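Local structure of Serine/threonine-protein kinase Tel1 (Chaetomium thermophilum, 6SKY) at residues P1834-E1837 and N1838-L1842; A2177-E2180 and T2181-L2184; A2509-Q2512 and T2513-Y2517. The protein is a serine/threonine protein kinase of the ATM subfamily that probably activates checkpoint signalling in response to DNA damage. One frame throughout, in Å; residues are numbered along the deposited sequence.

Contact 1. Residues P1834-E1837 and N1838-L1842; sequences PAKE and NLKLL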
loop_
_atom_site.group_PDB
_atom_site.type_symbol
_atom_site.label_atom_id
_atom_site.label_comp_id
_atom_site.label_asym_id
_atom_site.label_seq_id
_atom_site.Cartn_x
_atom_site.Cartn_y
_atom_site.Cartn_z
ATOM N N PRO A 1834 11.857 49.842 -7.783
ATOM C CA PRO A 1834 11.778 50.804 -8.891
ATOM C C PRO A 1834 12.567 50.395 -10.122
ATOM O O PRO A 1834 12.368 50.996 -11.185
ATOM C CB PRO A 1834 12.344 52.088 -8.277
ATOM C CG PRO A 1834 13.217 51.619 -7.186
ATOM C CD PRO A 1834 12.499 50.455 -6.606
ATOM N N ALA A 1835 13.445 49.401 -10.025
ATOM C CA ALA A 1835 14.276 48.992 -11.144
ATOM C C ALA A 1835 13.793 47.719 -11.817
ATOM O O ALA A 1835 14.409 47.284 -12.788
ATOM C CB ALA A 1835 15.721 48.805 -10.685
ATOM N N LYS A 1836 12.711 47.114 -11.335
ATOM C CA LYS A 1836 12.263 45.848 -11.902
ATOM C C LYS A 1836 11.729 46.025 -13.318
ATOM O O LYS A 1836 11.950 45.169 -14.185
ATOM C CB LYS A 1836 11.203 45.226 -10.998
ATOM C CG LYS A 1836 10.576 43.974 -11.561
ATOM C CD LYS A 1836 9.537 43.374 -10.632
ATOM C CE LYS A 1836 8.655 42.396 -11.397
ATOM N NZ LYS A 1836 7.704 41.642 -10.537
ATOM N N GLU A 1837 11.046 47.133 -13.583
ATOM C CA GLU A 1837 10.404 47.321 -14.874
ATOM C C GLU A 1837 11.384 47.664 -15.985
ATOM O O GLU A 1837 11.058 47.459 -17.156
ATOM C CB GLU A 1837 9.338 48.407 -14.771
ATOM C CG GLU A 1837 8.298 48.342 -15.858
ATOM C CD GLU A 1837 7.644 46.977 -15.954
ATOM O OE1 GLU A 1837 7.279 46.410 -14.902
ATOM O OE2 GLU A 1837 7.499 46.464 -17.084
ATOM N N ASN A 1838 12.561 48.192 -15.657
ATOM C CA ASN A 1838 13.619 48.353 -16.644
ATOM C C ASN A 1838 14.448 47.094 -16.799
ATOM O O ASN A 1838 14.993 46.837 -17.877
ATOM C CB ASN A 1838 14.545 49.505 -16.258
ATOM C CG ASN A 1838 13.874 50.851 -16.337
ATOM O OD1 ASN A 1838 12.918 51.042 -17.078
ATOM N ND2 ASN A 1838 14.386 51.803 -15.576
ATOM N N LEU A 1839 14.558 46.307 -15.736
ATOM C CA LEU A 1839 15.248 45.030 -15.820
ATOM C C LEU A 1839 14.502 44.071 -16.734
ATOM O O LEU A 1839 15.124 43.320 -17.493
ATOM C CB LEU A 1839 15.407 44.451 -14.420
ATOM C CG LEU A 1839 16.415 43.337 -14.198
ATOM C CD1 LEU A 1839 17.769 43.764 -14.660
ATOM C CD2 LEU A 1839 16.440 42.995 -12.742
ATOM N N LYS A 1840 13.170 44.080 -16.678
ATOM C CA LYS A 1840 12.395 43.305 -17.638
ATOM C C LYS A 1840 12.730 43.694 -19.070
ATOM O O LYS A 1840 12.824 42.834 -19.948
ATOM C CB LYS A 1840 10.907 43.493 -17.391
ATOM C CG LYS A 1840 10.335 42.633 -16.308
ATOM C CD LYS A 1840 8.833 42.625 -16.412
ATOM C CE LYS A 1840 8.195 42.026 -15.185
ATOM N NZ LYS A 1840 8.298 40.547 -15.169
ATOM N N LEU A 1841 12.906 44.984 -19.325
ATOM C CA LEU A 1841 13.202 45.442 -20.675
ATOM C C LEU A 1841 14.600 45.040 -21.106
ATOM O O LEU A 1841 14.822 44.730 -22.277
ATOM C CB LEU A 1841 13.027 46.954 -20.749
ATOM C CG LEU A 1841 13.217 47.658 -22.081
ATOM C CD1 LEU A 1841 12.131 47.268 -23.036
ATOM C CD2 LEU A 1841 13.212 49.134 -21.861
ATOM N N LEU A 1842 15.550 45.023 -20.178
ATOM C CA LEU A 1842 16.885 44.520 -20.497
ATOM C C LEU A 1842 16.849 43.045 -20.871
ATOM O O LEU A 1842 17.481 42.616 -21.845
ATOM C CB LEU A 1842 17.817 44.732 -19.315
ATOM C CG LEU A 1842 18.650 45.995 -19.352
ATOM C CD1 LEU A 1842 19.565 46.001 -18.164
ATOM C CD2 LEU A 1842 19.430 46.035 -20.633
#
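Leu-1839 and Lys-1840 reach back over one turn to Ala-1835 and Lys-1836 through helix pairing of their backbones. Leu-1839 N donates to Ala-1835 O over 3.1 Å. The next bond along, Lys-1840 N to Lys-1836 O, is 3.0 Å long, with an angle of 160° at the hydrogen. The packed part of the contact is recognised by its burial and its neighbours: Ala-1835, Asn-1838, Leu-1839, Leu-1841 and Leu-1842 are all buried. Leu-1839 CB lies against Ala-1835 O at 3.4 Å, and the methyl of Ala-1835 touches Phe-1830 and Glu-1758. Leu-1842 meets Trp-1762 as well as Leu-1824 and Trp-1827 of helix 1815-1827. Asn-1838 sends its amide away from the turn, its ND2 hydrogen-bonded to Leu-1757 O while the side chain touches Trp-1762 of helix 1762-1771. The spacing of four residues marks the opening turn of helix 1836-1849, consistent with the alpha-solenoid architecture of this PIKK-family kinase. The other side is looser and carries the charged chains. Lys-1836 runs out fully extended beside Lys-1840, both pointing the same way, so that methylenes rather than ammonium groups meet, CE to CE at 3.8 Å. Their two NZ atoms stay 4.8 Å apart. A bend at the last torsion of Lys-1840 (chi4 -76°) takes its NZ to Cys-1881 O, with which it is hydrogen-bonded. Glu-1837, exposed, folds at chi2 (54°) and slants across the lysine stem, where its OE2 lies 4.1 Å from Lys-1840 CD. No salt bridge results, because Glu-1837 OE1 and Lys-1840 NZ are 6.0 Å apart.

Contact 2. Residues A2177-E2180 and T2181-L2184; sequences ARQE and TLNL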
loop_
_atom_site.group_PDB
_atom_site.type_symbol
_atom_site.label_atom_id
_atom_site.label_comp_id
_atom_site.label_asym_id
_atom_site.label_seq_id
_atom_site.Cartn_x
_atom_site.Cartn_y
_atom_site.Cartn_z
ATOM N N ALA A 2177 -9.137 10.834 -4.922
ATOM C CA ALA A 2177 -9.045 11.700 -3.751
ATOM C C ALA A 2177 -9.890 11.071 -2.654
ATOM O O ALA A 2177 -11.109 11.237 -2.627
ATOM C CB ALA A 2177 -9.508 13.111 -4.084
ATOM N N ARG A 2178 -9.240 10.337 -1.753
ATOM C CA ARG A 2178 -9.975 9.533 -0.784
ATOM C C ARG A 2178 -10.646 10.405 0.260
ATOM O O ARG A 2178 -11.814 10.194 0.606
ATOM C CB ARG A 2178 -9.041 8.539 -0.102
ATOM C CG ARG A 2178 -8.300 7.615 -1.018
ATOM C CD ARG A 2178 -9.224 6.962 -1.998
ATOM N NE ARG A 2178 -8.507 6.020 -2.848
ATOM C CZ ARG A 2178 -8.935 5.619 -4.038
ATOM N NH1 ARG A 2178 -8.221 4.754 -4.739
ATOM N NH2 ARG A 2178 -10.069 6.091 -4.531
ATOM N N GLN A 2179 -9.919 11.384 0.783
ATOM C CA GLN A 2179 -10.452 12.183 1.871
ATOM C C GLN A 2179 -11.633 13.026 1.420
ATOM O O GLN A 2179 -12.547 13.272 2.206
ATOM C CB GLN A 2179 -9.350 13.053 2.458
ATOM C CG GLN A 2179 -9.725 13.725 3.753
ATOM C CD GLN A 2179 -10.137 12.749 4.815
ATOM O OE1 GLN A 2179 -11.119 12.951 5.518
ATOM N NE2 GLN A 2179 -9.378 11.681 4.943
ATOM N N GLU A 2180 -11.663 13.440 0.160
ATOM C CA GLU A 2180 -12.775 14.250 -0.305
ATOM C C GLU A 2180 -14.033 13.425 -0.510
ATOM O O GLU A 2180 -15.133 13.899 -0.223
ATOM C CB GLU A 2180 -12.396 14.976 -1.586
ATOM C CG GLU A 2180 -11.346 16.030 -1.393
ATOM C CD GLU A 2180 -11.732 17.056 -0.348
ATOM O OE1 GLU A 2180 -12.939 17.338 -0.192
ATOM O OE2 GLU A 2180 -10.828 17.586 0.328
ATOM N N THR A 2181 -13.902 12.190 -0.988
ATOM C CA THR A 2181 -15.070 11.320 -1.062
ATOM C C THR A 2181 -15.573 10.968 0.327
ATOM O O THR A 2181 -16.782 10.875 0.546
ATOM C CB THR A 2181 -14.749 10.048 -1.836
ATOM O OG1 THR A 2181 -13.740 9.314 -1.142
ATOM C CG2 THR A 2181 -14.260 10.377 -3.209
ATOM N N LEU A 2182 -14.662 10.784 1.278
ATOM C CA LEU A 2182 -15.065 10.531 2.656
ATOM C C LEU A 2182 -15.829 11.715 3.234
ATOM O O LEU A 2182 -16.898 11.549 3.830
ATOM C CB LEU A 2182 -13.826 10.227 3.486
ATOM C CG LEU A 2182 -13.930 9.322 4.693
ATOM C CD1 LEU A 2182 -14.792 8.148 4.359
ATOM C CD2 LEU A 2182 -12.554 8.870 5.029
ATOM N N ASN A 2183 -15.287 12.924 3.066
ATOM C CA ASN A 2183 -15.961 14.139 3.511
ATOM C C ASN A 2183 -17.343 14.263 2.898
ATOM O O ASN A 2183 -18.321 14.553 3.595
ATOM C CB ASN A 2183 -15.130 15.357 3.146
ATOM C CG ASN A 2183 -13.919 15.514 4.005
ATOM O OD1 ASN A 2183 -13.901 15.102 5.151
ATOM N ND2 ASN A 2183 -12.895 16.134 3.461
ATOM N N LEU A 2184 -17.442 14.057 1.585
ATOM C CA LEU A 2184 -18.716 14.217 0.903
ATOM C C LEU A 2184 -19.735 13.190 1.361
ATOM O O LEU A 2184 -20.899 13.529 1.572
ATOM C CB LEU A 2184 -18.519 14.123 -0.601
ATOM C CG LEU A 2184 -18.390 15.458 -1.308
ATOM C CD1 LEU A 2184 -18.053 15.228 -2.741
ATOM C CD2 LEU A 2184 -19.683 16.204 -1.194
#
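Thr-2181 and Arg-2178 meet in the first turn of helix 2178-2189, within the FAT domain, with Ala-2177 at the N-cap position. Backbone bonds of the i to i+4 kind come first: Asn-2183 N reaches Gln-2179 O, and Leu-2184 N reaches Glu-2180 O, each over 2.9 Å. Thr-2181 N to Ala-2177 O is weak at 3.4 Å. One side-chain hydrogen bond is added to these. Thr-2181 OG1 sits between the backbone N and the carbonyl carbon (chi1 63°), which turns it back to Arg-2178 O, and it donates there over 2.7 Å; that oxygen also accepts from Leu-2182 N at 3.0 Å, so two donors grip it. A valine here would probably leave Arg-2178 O with the single backbone donor of this pair and the side chain without its tether to the preceding turn. Packing reaches the second subunit through Gln-2179 on its Ala-1957, Leu-2182 on its Phe-1958 and Asn-2183 on its Ala-1961; within the chain, Leu-2184 lies on Phe-2172 of helix 2154-2174. Among the polar side chains, contact is loose. The amides of Gln-2179 and Asn-2183 are turned 64° apart, and their nearest atoms are two oxygens, Gln-2179 OE1 and Asn-2183 OD1, separated by 3.5 Å.

Contact 3. Residues A2509-Q2512 and T2513-Y2517; sequences AIDQ and TSRVY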
loop_
_atom_site.group_PDB
_atom_site.type_symbol
_atom_site.label_atom_id
_atom_site.label_comp_id
_atom_site.label_asym_id
_atom_site.label_seq_id
_atom_site.Cartn_x
_atom_site.Cartn_y
_atom_site.Cartn_z
ATOM N N ALA A 2509 -13.834 3.027 -58.430
ATOM C CA ALA A 2509 -12.802 4.032 -58.219
ATOM C C ALA A 2509 -11.595 3.432 -57.516
ATOM O O ALA A 2509 -10.454 3.619 -57.950
ATOM C CB ALA A 2509 -13.368 5.198 -57.421
ATOM N N ILE A 2510 -11.831 2.694 -56.432
ATOM C CA ILE A 2510 -10.739 2.074 -55.689
ATOM C C ILE A 2510 -10.033 1.037 -56.549
ATOM O O ILE A 2510 -8.806 0.905 -56.507
ATOM C CB ILE A 2510 -11.274 1.470 -54.379
ATOM C CG1 ILE A 2510 -11.592 2.585 -53.393
ATOM C CG2 ILE A 2510 -10.285 0.495 -53.782
ATOM C CD1 ILE A 2510 -12.011 2.093 -52.056
ATOM N N ASP A 2511 -10.788 0.328 -57.383
ATOM C CA ASP A 2511 -10.197 -0.645 -58.294
ATOM C C ASP A 2511 -9.195 0.014 -59.235
ATOM O O ASP A 2511 -8.006 -0.338 -59.258
ATOM C CB ASP A 2511 -11.313 -1.330 -59.077
ATOM C CG ASP A 2511 -11.014 -2.770 -59.373
ATOM O OD1 ASP A 2511 -10.010 -3.283 -58.851
ATOM O OD2 ASP A 2511 -11.781 -3.394 -60.129
ATOM N N GLN A 2512 -9.662 0.991 -60.017
ATOM C CA GLN A 2512 -8.799 1.610 -61.018
ATOM C C GLN A 2512 -7.636 2.344 -60.370
ATOM O O GLN A 2512 -6.490 2.272 -60.844
ATOM C CB GLN A 2512 -9.608 2.574 -61.879
ATOM C CG GLN A 2512 -10.867 1.990 -62.469
ATOM C CD GLN A 2512 -10.594 0.832 -63.389
ATOM O OE1 GLN A 2512 -9.503 0.704 -63.937
ATOM N NE2 GLN A 2512 -11.586 -0.027 -63.562
ATOM N N THR A 2513 -7.908 3.052 -59.277
ATOM C CA THR A 2513 -6.870 3.819 -58.619
ATOM C C THR A 2513 -5.794 2.920 -58.032
ATOM O O THR A 2513 -4.604 3.233 -58.127
ATOM C CB THR A 2513 -7.497 4.689 -57.547
ATOM O OG1 THR A 2513 -8.316 5.679 -58.174
ATOM C CG2 THR A 2513 -6.432 5.362 -56.758
ATOM N N SER A 2514 -6.176 1.799 -57.422
ATOM C CA SER A 2514 -5.169 0.898 -56.890
ATOM C C SER A 2514 -4.353 0.273 -58.005
ATOM O O SER A 2514 -3.148 0.052 -57.846
ATOM C CB SER A 2514 -5.832 -0.172 -56.042
ATOM O OG SER A 2514 -6.902 0.390 -55.319
ATOM N N ARG A 2515 -4.983 -0.008 -59.148
ATOM C CA ARG A 2515 -4.220 -0.541 -60.272
ATOM C C ARG A 2515 -3.141 0.435 -60.716
ATOM O O ARG A 2515 -1.986 0.047 -60.929
ATOM C CB ARG A 2515 -5.151 -0.882 -61.427
ATOM C CG ARG A 2515 -6.066 -2.030 -61.120
ATOM C CD ARG A 2515 -6.743 -2.548 -62.360
ATOM N NE ARG A 2515 -7.524 -3.739 -62.065
ATOM C CZ ARG A 2515 -7.003 -4.953 -61.941
ATOM N NH1 ARG A 2515 -7.784 -5.987 -61.669
ATOM N NH2 ARG A 2515 -5.700 -5.136 -62.085
ATOM N N VAL A 2516 -3.485 1.718 -60.833
ATOM C CA VAL A 2516 -2.460 2.650 -61.303
ATOM C C VAL A 2516 -1.431 2.952 -60.217
ATOM O O VAL A 2516 -0.253 3.155 -60.524
ATOM C CB VAL A 2516 -3.081 3.938 -61.868
ATOM C CG1 VAL A 2516 -4.077 3.595 -62.945
ATOM C CG2 VAL A 2516 -3.717 4.756 -60.789
ATOM N N TYR A 2517 -1.829 2.969 -58.942
ATOM C CA TYR A 2517 -0.846 3.143 -57.872
ATOM C C TYR A 2517 0.157 2.004 -57.858
ATOM O O TYR A 2517 1.358 2.225 -57.692
ATOM C CB TYR A 2517 -1.535 3.230 -56.514
ATOM C CG TYR A 2517 -1.750 4.624 -56.000
ATOM C CD1 TYR A 2517 -0.689 5.461 -55.769
ATOM C CD2 TYR A 2517 -3.015 5.088 -55.720
ATOM C CE1 TYR A 2517 -0.880 6.721 -55.295
ATOM C CE2 TYR A 2517 -3.212 6.345 -55.247
ATOM C CZ TYR A 2517 -2.142 7.155 -55.035
ATOM O OH TYR A 2517 -2.336 8.420 -54.559
#
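Arg-2515 runs alongside Asp-2511, one turn earlier in helix 2507-2522, an alpha helix whose i to i+4 bonding is continuous here: each backbone N from Thr-2513 to Val-2516 donates to the carbonyl four residues before. The arginine can be followed outward. Its CB sits 3.5 Å from Gln-2512 O. With chi1 at -67°, CG lies anti to the carbonyl carbon and drops to 3.2 Å from Asp-2511 O, the same oxygen that accepts the arginine's own backbone N-H. CD has already drawn off to 4.0 Å from Asp-2511 O. NE then passes the carboxylate, 4.1 Å from Asp-2511 OD1, with the guanidinium and carboxylate planes 49° apart. The oxygen lies well out of the guanidinium plane and no N-H points at it, so this is charge proximity without a salt bridge. At the tip, Arg-2515 NH1 lies close to Arg-2473 NH2, like charges; Asp-2511 OD1 forms its salt bridge with that same NH2, and the carboxylate probably offsets both positive charges. Two neighbouring faces of the helix pack on others: Ile-2510 and Ser-2514 on Tyr-2466 of helix 2461-2472, Thr-2513 and Val-2516 on Met-2550 of helix 2541-2552. Thr-2513 bonds to the preceding turn twice. Its N reaches Ala-2509 O over 2.9 Å, and its OG1 donates to the same oxygen over 3.0 Å from the opposite face of the carbonyl plane, 36° out of it.

Each of the three contacts is a local stretch of one helix; they follow in series along the chain and are too far apart to touch. Contact 1 and contact 2 are the nearest pair, their centres about 46 Å apart and their nearest atoms about 32 Å. Contact 3 lies across the chain's centre from both, its centre about 65 Å from that of contact 1 and 60 Å from that of contact 2. Of the three, contact 2 alone touches the second subunit. None lies at the ATP-analogue or magnesium site, but Tyr-2517 of contact 3 is hydrogen-bonded to Gln-2607, the neighbour of the pocket residue Leu-2608 on strand 2604-2611.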